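Lipid binding protein LpqN (Mycobacterium tuberculosis, PDB 6E5F) supports cell envelope biogenesis, binds lipids, interacts with the periplasmic loop domains of the mycolate transporters MmpL3 and MmpL11, and is a virulence factor. Local coordinates at the alpha-D-glucopyranosyl 6-O-dodecyl-alpha-D-glucopyranoside site. Coordinates in Å, arbitrary orientation; residue numbers count along the deposited sequence, not the author numbering.

The alpha-D-glucopyranosyl 6-O-dodecyl-alpha-D-glucopyranoside site. Residues 121, 152-154, 169, 171-173, 182, 184, 201, 203, 214, 217. With L6T (alpha-D-glucopyranosyl 6-O-dodecyl-alpha-D-glucopyranoside), chain B.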
loop_
_atom_site.group_PDB
_atom_site.type_symbol
_atom_site.label_atom_id
_atom_site.label_comp_id
_atom_site.label_asym_id
_atom_site.label_seq_id
_atom_site.Cartn_x
_atom_site.Cartn_y
_atom_site.Cartn_z
ATOM N N ILE A 121 -3.242 -8.635 1.117
ATOM C CA ILE A 121 -3.142 -7.191 0.958
ATOM C C ILE A 121 -2.942 -6.612 2.355
ATOM O O ILE A 121 -3.814 -6.750 3.221
ATOM C CB ILE A 121 -4.374 -6.588 0.266
ATOM C CG1 ILE A 121 -4.568 -7.247 -1.107
ATOM C CG2 ILE A 121 -4.220 -5.073 0.129
ATOM C CD1 ILE A 121 -5.794 -6.776 -1.868
ATOM N N GLN A 152 8.799 -6.028 -13.301
ATOM C CA GLN A 152 8.348 -5.691 -14.645
ATOM C C GLN A 152 6.904 -5.235 -14.536
ATOM O O GLN A 152 6.054 -5.970 -14.029
ATOM C CB GLN A 152 8.483 -6.892 -15.586
ATOM C CG GLN A 152 7.853 -8.174 -15.062
ATOM C CD GLN A 152 8.616 -9.419 -15.481
ATOM O OE1 GLN A 152 9.189 -10.117 -14.644
ATOM N NE2 GLN A 152 8.622 -9.705 -16.779
ATOM N N GLY A 153 6.634 -4.015 -14.988
ATOM C CA GLY A 153 5.299 -3.463 -14.935
ATOM C C GLY A 153 5.057 -2.570 -16.131
ATOM O O GLY A 153 5.941 -2.350 -16.960
ATOM N N SER A 154 3.833 -2.060 -16.214
ATOM C CA SER A 154 3.444 -1.141 -17.282
ATOM C C SER A 154 3.771 0.269 -16.809
ATOM O O SER A 154 2.963 0.940 -16.165
ATOM C CB SER A 154 1.968 -1.309 -17.623
ATOM O OG SER A 154 1.718 -2.591 -18.171
ATOM N N GLN A 169 -1.134 4.244 -7.910
ATOM C CA GLN A 169 -1.093 2.795 -7.885
ATOM C C GLN A 169 -0.206 2.295 -9.006
ATOM O O GLN A 169 -0.274 2.795 -10.133
ATOM C CB GLN A 169 -2.494 2.174 -8.013
ATOM C CG GLN A 169 -2.493 0.651 -7.996
ATOM C CD GLN A 169 -3.867 0.071 -7.731
ATOM O OE1 GLN A 169 -4.545 0.459 -6.781
ATOM N NE2 GLN A 169 -4.282 -0.874 -8.566
ATOM N N GLY A 171 1.422 -1.718 -10.364
ATOM C CA GLY A 171 1.506 -3.144 -10.174
ATOM C C GLY A 171 2.350 -3.774 -11.259
ATOM O O GLY A 171 2.651 -3.156 -12.281
ATOM N N GLY A 172 2.734 -5.009 -11.002
ATOM C CA GLY A 172 3.500 -5.760 -11.974
ATOM C C GLY A 172 3.865 -7.104 -11.409
ATOM O O GLY A 172 3.182 -7.638 -10.532
ATOM N N SER A 173 4.945 -7.665 -11.942
ATOM C CA SER A 173 5.435 -8.961 -11.516
ATOM C C SER A 173 6.899 -8.842 -11.131
ATOM O O SER A 173 7.617 -7.965 -11.614
ATOM C CB SER A 173 5.301 -10.001 -12.630
ATOM O OG SER A 173 3.946 -10.184 -12.995
ATOM N N THR A 182 2.861 -11.615 -8.432
ATOM C CA THR A 182 2.191 -10.357 -8.734
ATOM C C THR A 182 2.247 -9.467 -7.500
ATOM O O THR A 182 1.924 -9.906 -6.391
ATOM C CB THR A 182 0.743 -10.614 -9.140
ATOM O OG1 THR A 182 0.727 -11.370 -10.362
ATOM C CG2 THR A 182 -0.005 -9.312 -9.347
ATOM N N ALA A 184 1.615 -5.234 -6.112
ATOM C CA ALA A 184 1.084 -3.926 -6.427
ATOM C C ALA A 184 1.051 -3.114 -5.151
ATOM O O ALA A 184 1.002 -3.657 -4.040
ATOM C CB ALA A 184 -0.317 -4.004 -7.016
ATOM N N LEU A 201 -1.103 0.347 0.604
ATOM C CA LEU A 201 -1.709 -0.974 0.514
ATOM C C LEU A 201 -0.818 -1.816 -0.392
ATOM O O LEU A 201 -0.632 -1.483 -1.569
ATOM C CB LEU A 201 -3.130 -0.885 -0.033
ATOM C CG LEU A 201 -4.087 0.035 0.743
ATOM C CD1 LEU A 201 -5.434 0.114 0.037
ATOM C CD2 LEU A 201 -4.264 -0.429 2.179
ATOM N N ALA A 203 -0.138 -5.335 -2.074
ATOM C CA ALA A 203 -0.731 -6.602 -2.488
ATOM C C ALA A 203 0.352 -7.534 -3.018
ATOM O O ALA A 203 1.268 -7.095 -3.718
ATOM C CB ALA A 203 -1.778 -6.361 -3.576
ATOM N N MET A 214 -6.838 -8.845 -8.003
ATOM C CA MET A 214 -7.553 -7.823 -8.756
ATOM C C MET A 214 -8.998 -7.703 -8.289
ATOM O O MET A 214 -9.530 -6.593 -8.180
ATOM C CB MET A 214 -7.486 -8.135 -10.252
ATOM C CG MET A 214 -6.059 -8.258 -10.786
ATOM S SD MET A 214 -5.933 -8.338 -12.580
ATOM C CE MET A 214 -6.443 -6.690 -13.023
ATOM N N ALA A 217 -9.059 -5.777 -5.117
ATOM C CA ALA A 217 -8.733 -4.371 -5.324
ATOM C C ALA A 217 -9.966 -3.564 -5.701
ATOM O O ALA A 217 -10.128 -2.421 -5.254
ATOM C CB ALA A 217 -7.687 -4.253 -6.429
HETATM C C1 L6T B . 3.660 -6.777 -16.442
HETATM C C2 L6T B . 4.172 -8.131 -15.981
HETATM C C3 L6T B . 3.044 -9.137 -16.019
HETATM C C4 L6T B . 1.913 -8.632 -15.143
HETATM C C5 L6T B . 1.451 -7.283 -15.689
HETATM C C6 L6T B . 0.224 -6.758 -14.887
HETATM C CAA L6T B . 3.026 -5.526 -18.306
HETATM C CAO L6T B . 5.180 -5.560 -19.332
HETATM C CAP L6T B . 6.529 -4.840 -19.379
HETATM C CAR L6T B . 4.559 -5.584 -20.720
HETATM C CAT L6T B . 3.228 -6.306 -20.645
HETATM C CAV L6T B . 2.343 -5.569 -19.664
HETATM C CAX L6T B . -0.176 -6.002 -12.712
HETATM C CAY L6T B . -1.430 -6.692 -12.096
HETATM C CAZ L6T B . -1.562 -5.947 -10.769
HETATM C CBA L6T B . -2.984 -6.193 -10.263
HETATM C CBB L6T B . -2.749 -6.081 -8.752
HETATM C CBC L6T B . -3.946 -5.401 -8.155
HETATM C CBD L6T B . -3.636 -5.166 -6.637
HETATM C CBE L6T B . -4.529 -4.027 -6.213
HETATM C CBF L6T B . -3.727 -2.713 -5.894
HETATM C CBG L6T B . -3.070 -2.825 -4.504
HETATM C CBH L6T B . -4.110 -3.063 -3.428
HETATM C CBI L6T B . -5.368 -2.198 -3.567
HETATM O O1 L6T B . 3.222 -6.859 -17.808
HETATM O O2 L6T B . 5.222 -8.566 -16.851
HETATM O O3 L6T B . 3.510 -10.404 -15.539
HETATM O O4 L6T B . 0.843 -9.574 -15.181
HETATM O O5 L6T B . 2.553 -6.349 -15.611
HETATM O O6 L6T B . 0.587 -6.887 -13.542
HETATM O OAN L6T B . 4.305 -4.866 -18.420
HETATM O OAQ L6T B . 6.328 -3.469 -19.727
HETATM O OAS L6T B . 5.427 -6.269 -21.633
HETATM O OAU L6T B . 2.608 -6.327 -21.938
HETATM O OAW L6T B . 1.083 -6.241 -19.548
HETATM O O HOH W 1 2.044 -3.733 -14.958
#
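The carboxamide of Gln169 meets the dodecyl tail with one of its flat faces: CBF lies over the outer end of that face, between OE1 and NE2, 3.3 Å from CD and about as far from OE1 and NE2. Gln169 reaches this position with CG anti to the backbone N (chi1 180°) and the chain extended beyond it. The inner glucose, the one carrying the dodecyl ether, turns one broad face of its puckered ring towards the backbone of Gly172 and Ser173. Polar groups meet it at the rim. There Ser173 OG, anti to its own carbonyl carbon (chi1 -61°), hydrogen-bonds the 3-hydroxyl O3 at 2.6 Å, while the poorly ordered Gln152 offers its CG methylene rather than its amide to O2. On another edge a water takes the ring oxygen O5 at 2.7 Å and is itself held by Gly171 O at 2.8 Å and by Ser154 N, so that backbone groups from two segments reach the sugar indirectly.

On the outer glucose, the primary hydroxyl OAQ donates to Gly153 O at 3.0 Å, approaching 48° out of the carbonyl plane, and Ser154 OG lies alongside the anomeric carbon CAA, with a weak bond to ring oxygen OAN. This trehalose head sits at the mouth of a lipid-binding cleft, and the tail runs inwards between the beta-sheet and helix 210-223. The ligand is poorly ordered, so fine details of its pose deserve caution. From the sheet, Ala184 CB packs on CBD at 3.5 Å and the Ala203 methyl joins it there, while Thr182 CG2 meets the tail nearer the head, at CAZ; from the helix, Met214 and Ala217 close over the opposite side. Small residues thus bring the strands close to an alkyl chain apparently held mainly by apolar packing, the Gln169 amide being a polar exception. The Met214 CG methylene, anti to its own carbonyl carbon, rests 3.7 Å from CBA.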